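Local coordinates for protein replicative DNA helicase (Mycobacterium tuberculosis, PDB 2R5U) that probably unwinds double-stranded DNA ahead of the replisome as a hexameric, ATP-driven 5'-3' helicase, of which this chain is the N-terminal domain, at residues Ser36-Met41 against His107-Thr112; Tyr69-Asp74 against Val85-Glu90. One frame throughout, in Å; residues are numbered along the deposited sequence.

Interaction 1: residues Ser36-Met41 against His107-Thr112; sequences SVLGGM and HTLIST
Gly39 lets helix 31-43 press its backbone directly onto the C-terminal part of helix 102-111: its CA sits 4.1 Å from the CA of Ile110, and the axes of the two short segments pass 7.6 Å apart, crossing at -100°. With no side chain in the way, the CA of Gly39 lies 3.3 Å from Leu109 O in a CA-H...O contact, bent to 127° at the hydrogen. That same oxygen is gripped twice from within its own segment, by Thr112 N and by Thr112 OG1, the latter at 2.7 Å from Leu109 O and in the carbonyl plane. The hydroxyl reaches it because chi1 of 70° sets OG1 in the crowded position between backbone N and carbonyl carbon. Close glycine-mediated helix crossing of this kind joins the first modelled helix to a later one within the all-helical DnaB N-terminal domain. To one side of the glycine, Leu38 and Leu109 run alongside each other and point the same way, both with CG anti to the carbonyl carbon and an extended chi2. Leu109 CD1 fits against Leu38 CB at 3.9 Å and touches Leu38 CD1 almost as closely. Leu38 also packs on His65 and Tyr69 of helix 63-77. At the start of residues 36-41, Thr112 OG1 rests over the backbone of Ser36, 3.8 Å from Ser36 CA.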
loop_
_atom_site.group_PDB
_atom_site.type_symbol
_atom_site.label_atom_id
_atom_site.label_comp_id
_atom_site.label_asym_id
_atom_site.label_seq_id
_atom_site.Cartn_x
_atom_site.Cartn_y
_atom_site.Cartn_z
ATOM N N SER B 36 38.628 -8.329 -12.420
ATOM C CA SER B 36 39.986 -7.792 -12.276
ATOM C C SER B 36 40.048 -6.502 -11.436
ATOM O O SER B 36 40.966 -6.322 -10.616
ATOM C CB SER B 36 40.605 -7.541 -13.655
ATOM O OG SER B 36 40.788 -8.762 -14.375
ATOM N N VAL B 37 39.077 -5.605 -11.653
ATOM C CA VAL B 37 38.932 -4.396 -10.823
ATOM C C VAL B 37 38.758 -4.736 -9.347
ATOM O O VAL B 37 39.445 -4.163 -8.480
ATOM C CB VAL B 37 37.763 -3.493 -11.258
ATOM C CG1 VAL B 37 37.490 -2.429 -10.187
ATOM C CG2 VAL B 37 38.092 -2.802 -12.525
ATOM N N LEU B 38 37.844 -5.658 -9.063
ATOM C CA LEU B 38 37.544 -6.025 -7.687
ATOM C C LEU B 38 38.732 -6.744 -7.027
ATOM O O LEU B 38 39.021 -6.506 -5.870
ATOM C CB LEU B 38 36.267 -6.862 -7.603
ATOM C CG LEU B 38 34.963 -6.129 -7.970
ATOM C CD1 LEU B 38 33.807 -7.113 -7.991
ATOM C CD2 LEU B 38 34.677 -4.957 -7.012
ATOM N N GLY B 39 39.393 -7.614 -7.789
ATOM C CA GLY B 39 40.587 -8.335 -7.327
ATOM C C GLY B 39 41.683 -7.365 -6.950
ATOM O O GLY B 39 42.276 -7.501 -5.896
ATOM N N GLY B 40 41.916 -6.369 -7.808
ATOM C CA GLY B 40 42.923 -5.328 -7.583
ATOM C C GLY B 40 42.694 -4.501 -6.328
ATOM O O GLY B 40 43.606 -4.289 -5.544
ATOM N N MET B 41 41.460 -4.025 -6.165
ATOM C CA MET B 41 41.007 -3.301 -4.984
ATOM C C MET B 41 41.215 -4.063 -3.682
ATOM O O MET B 41 41.577 -3.453 -2.690
ATOM C CB MET B 41 39.526 -2.922 -5.124
ATOM C CG MET B 41 39.235 -1.934 -6.296
ATOM S SD MET B 41 37.436 -1.571 -6.457
ATOM C CE MET B 41 37.195 -0.421 -5.087
ATOM N N HIS B 107 38.160 -14.695 -2.675
ATOM C CA HIS B 107 39.450 -15.316 -2.983
ATOM C C HIS B 107 39.600 -15.627 -4.477
ATOM O O HIS B 107 40.676 -15.448 -5.026
ATOM C CB HIS B 107 39.684 -16.562 -2.123
ATOM C CG HIS B 107 39.956 -16.243 -0.687
ATOM N ND1 HIS B 107 41.082 -15.556 -0.283
ATOM C CD2 HIS B 107 39.232 -16.472 0.432
ATOM C CE1 HIS B 107 41.053 -15.402 1.029
ATOM N NE2 HIS B 107 39.940 -15.948 1.487
ATOM N N THR B 108 38.511 -16.059 -5.114
ATOM C CA THR B 108 38.473 -16.232 -6.575
ATOM C C THR B 108 38.766 -14.906 -7.316
ATOM O O THR B 108 39.603 -14.867 -8.219
ATOM C CB THR B 108 37.124 -16.823 -7.035
ATOM O OG1 THR B 108 36.941 -18.127 -6.466
ATOM C CG2 THR B 108 37.072 -16.935 -8.535
ATOM N N LEU B 109 38.113 -13.820 -6.904
ATOM C CA LEU B 109 38.377 -12.489 -7.469
ATOM C C LEU B 109 39.825 -12.058 -7.360
ATOM O O LEU B 109 40.391 -11.531 -8.310
ATOM C CB LEU B 109 37.500 -11.430 -6.801
ATOM C CG LEU B 109 36.011 -11.505 -7.085
ATOM C CD1 LEU B 109 35.281 -10.408 -6.325
ATOM C CD2 LEU B 109 35.756 -11.398 -8.590
ATOM N N ILE B 110 40.425 -12.283 -6.194
ATOM C CA ILE B 110 41.834 -11.970 -5.986
ATOM C C ILE B 110 42.727 -12.767 -6.959
ATOM O O ILE B 110 43.666 -12.216 -7.536
ATOM C CB ILE B 110 42.235 -12.195 -4.499
ATOM C CG1 ILE B 110 41.682 -11.047 -3.638
ATOM C CG2 ILE B 110 43.735 -12.311 -4.342
ATOM C CD1 ILE B 110 41.674 -11.340 -2.155
ATOM N N SER B 111 42.389 -14.042 -7.150
ATOM C CA SER B 111 43.083 -14.951 -8.077
ATOM C C SER B 111 42.996 -14.566 -9.554
ATOM O O SER B 111 43.779 -15.070 -10.355
ATOM C CB SER B 111 42.557 -16.379 -7.918
ATOM O OG SER B 111 42.656 -16.826 -6.579
ATOM N N THR B 112 42.051 -13.700 -9.926
ATOM C CA THR B 112 41.935 -13.247 -11.315
ATOM C C THR B 112 43.068 -12.298 -11.706
ATOM O O THR B 112 43.386 -12.170 -12.888
ATOM C CB THR B 112 40.560 -12.576 -11.633
ATOM O OG1 THR B 112 40.454 -11.303 -10.973
ATOM C CG2 THR B 112 39.401 -13.472 -11.219
#

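Interaction 2: residues Tyr69-Asp74 against Val85-Glu90; sequences YDAILD and VTVAAE
Helix 63-77 and helix 84-93 meet at a steep angle, their short segments directed 111° apart with axes 9.1 Å from each other at closest approach. They are consecutive helices of the DnaB N-terminal helical domain, joined by a short connection, and the small side chain of Ala71 marks where their backbones come nearest. Ala71 CB points at the partner and meets Glu90 CG at 3.6 Å, so the glutamate contributes its aliphatic stem to the packing before its charge. Val87 is the apolar neighbour: CG2, anti to the carbonyl carbon, lies 3.9 Å from Ile72 CG1, the two side chains crossing obliquely, while CG1 faces Ala71 CB. The CB of Ile72 points away from the partner, and it is CG1, beside the backbone N, that borders the valine. Glu90 starts with CG anti to its backbone N (chi1 172°), then bends at chi2, which carries the carboxylate toward Asp74. Two acids thus come together in a mostly buried place, a pairing that would be costly without counter-charge. Arg94 supplies it to both, bridging Asp74 OD1 and Glu90 OE2, and Arg78 and Arg93 bind Glu90 OE1; this would favour the ionised forms. The carboxylates stack, with their planes 20° apart and Asp74 OD2 3.8 Å from Glu90 OE2.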
loop_
_atom_site.group_PDB
_atom_site.type_symbol
_atom_site.label_atom_id
_atom_site.label_comp_id
_atom_site.label_asym_id
_atom_site.label_seq_id
_atom_site.Cartn_x
_atom_site.Cartn_y
_atom_site.Cartn_z
ATOM N N TYR B 69 31.952 -4.050 -4.546
ATOM C CA TYR B 69 32.482 -2.707 -4.718
ATOM C C TYR B 69 31.997 -1.742 -3.630
ATOM O O TYR B 69 32.799 -0.992 -3.055
ATOM C CB TYR B 69 32.125 -2.179 -6.109
ATOM C CG TYR B 69 32.672 -0.797 -6.415
ATOM C CD1 TYR B 69 33.964 -0.634 -6.896
ATOM C CD2 TYR B 69 31.882 0.349 -6.224
ATOM C CE1 TYR B 69 34.467 0.615 -7.179
ATOM C CE2 TYR B 69 32.374 1.618 -6.511
ATOM C CZ TYR B 69 33.673 1.734 -6.984
ATOM O OH TYR B 69 34.191 2.956 -7.286
ATOM N N ASP B 70 30.689 -1.761 -3.366
ATOM C CA ASP B 70 30.072 -0.875 -2.355
ATOM C C ASP B 70 30.626 -1.163 -0.952
ATOM O O ASP B 70 30.879 -0.231 -0.183
ATOM C CB ASP B 70 28.535 -1.010 -2.340
ATOM C CG ASP B 70 27.872 -0.586 -3.655
ATOM O OD1 ASP B 70 28.542 -0.005 -4.554
ATOM O OD2 ASP B 70 26.650 -0.866 -3.801
ATOM N N ALA B 71 30.829 -2.447 -0.637
ATOM C CA ALA B 71 31.427 -2.841 0.639
ATOM C C ALA B 71 32.880 -2.317 0.785
ATOM O O ALA B 71 33.247 -1.778 1.836
ATOM C CB ALA B 71 31.374 -4.357 0.816
ATOM N N ILE B 72 33.682 -2.445 -0.271
ATOM C CA ILE B 72 35.054 -1.890 -0.270
ATOM C C ILE B 72 35.032 -0.356 -0.067
ATOM O O ILE B 72 35.769 0.191 0.762
ATOM C CB ILE B 72 35.820 -2.248 -1.560
ATOM C CG1 ILE B 72 35.912 -3.783 -1.754
ATOM C CG2 ILE B 72 37.213 -1.632 -1.547
ATOM C CD1 ILE B 72 36.451 -4.183 -3.168
ATOM N N LEU B 73 34.188 0.336 -0.820
ATOM C CA LEU B 73 34.086 1.782 -0.687
ATOM C C LEU B 73 33.622 2.179 0.713
ATOM O O LEU B 73 34.087 3.182 1.252
ATOM C CB LEU B 73 33.148 2.373 -1.736
ATOM C CG LEU B 73 33.577 2.414 -3.202
ATOM C CD1 LEU B 73 32.935 3.658 -3.793
ATOM C CD2 LEU B 73 35.093 2.423 -3.441
ATOM N N ASP B 74 32.696 1.405 1.291
ATOM C CA ASP B 74 32.249 1.641 2.682
ATOM C C ASP B 74 33.414 1.654 3.667
ATOM O O ASP B 74 33.532 2.564 4.498
ATOM C CB ASP B 74 31.249 0.580 3.134
ATOM C CG ASP B 74 29.884 1.148 3.397
ATOM O OD1 ASP B 74 29.109 1.315 2.422
ATOM O OD2 ASP B 74 29.590 1.432 4.594
ATOM N N VAL B 85 39.119 -10.485 4.500
ATOM C CA VAL B 85 38.483 -10.610 5.822
ATOM C C VAL B 85 37.559 -9.440 6.155
ATOM O O VAL B 85 36.400 -9.664 6.522
ATOM C CB VAL B 85 39.567 -10.825 6.939
ATOM C CG1 VAL B 85 38.930 -10.857 8.351
ATOM C CG2 VAL B 85 40.339 -12.137 6.657
ATOM N N THR B 86 38.047 -8.208 6.017
ATOM C CA THR B 86 37.246 -7.044 6.414
ATOM C C THR B 86 36.053 -6.801 5.454
ATOM O O THR B 86 34.988 -6.326 5.877
ATOM C CB THR B 86 38.071 -5.760 6.539
ATOM O OG1 THR B 86 38.685 -5.451 5.268
ATOM C CG2 THR B 86 39.144 -5.896 7.643
ATOM N N VAL B 87 36.229 -7.179 4.190
ATOM C CA VAL B 87 35.183 -7.043 3.170
ATOM C C VAL B 87 34.083 -8.115 3.315
ATOM O O VAL B 87 32.901 -7.793 3.202
ATOM C CB VAL B 87 35.766 -7.007 1.726
ATOM C CG1 VAL B 87 34.620 -7.068 0.657
ATOM C CG2 VAL B 87 36.594 -5.758 1.508
ATOM N N ALA B 88 34.462 -9.375 3.550
ATOM C CA ALA B 88 33.496 -10.442 3.837
ATOM C C ALA B 88 32.615 -10.114 5.049
ATOM O O ALA B 88 31.414 -10.444 5.072
ATOM C CB ALA B 88 34.202 -11.807 4.040
ATOM N N ALA B 89 33.213 -9.464 6.046
ATOM C CA ALA B 89 32.480 -9.055 7.235
ATOM C C ALA B 89 31.552 -7.869 6.956
ATOM O O ALA B 89 30.447 -7.819 7.493
ATOM C CB ALA B 89 33.450 -8.736 8.385
ATOM N N GLU B 90 32.006 -6.906 6.153
ATOM C CA GLU B 90 31.154 -5.798 5.727
ATOM C C GLU B 90 29.965 -6.318 4.899
ATOM O O GLU B 90 28.825 -5.918 5.147
ATOM C CB GLU B 90 31.961 -4.723 4.971
ATOM C CG GLU B 90 31.115 -3.614 4.322
ATOM C CD GLU B 90 30.397 -2.720 5.323
ATOM O OE1 GLU B 90 30.997 -2.414 6.372
ATOM O OE2 GLU B 90 29.232 -2.316 5.056
#

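Helix 63-77 links the two crossings, whose centres lie about 13 Å apart, and interaction 2 is nested in the chain loop that interaction 1 closes. Residues 36-41 touch residues 69-74 directly. Met41 drives its CE methyl between side chains of that helix, 3.6 Å from Tyr69 CE1 and 3.7 Å from Ile72 CG2, while Leu38 CD2 approaches Tyr69 N at 3.8 Å. One helix, 31-43, therefore packs against both 102-111 and 63-77, and the latter in turn against 84-93. Interaction 2 also lies near a subunit boundary of the hexamer: Val85 packs on Ser36 of a neighbouring subunit, Thr86 on its Tyr122.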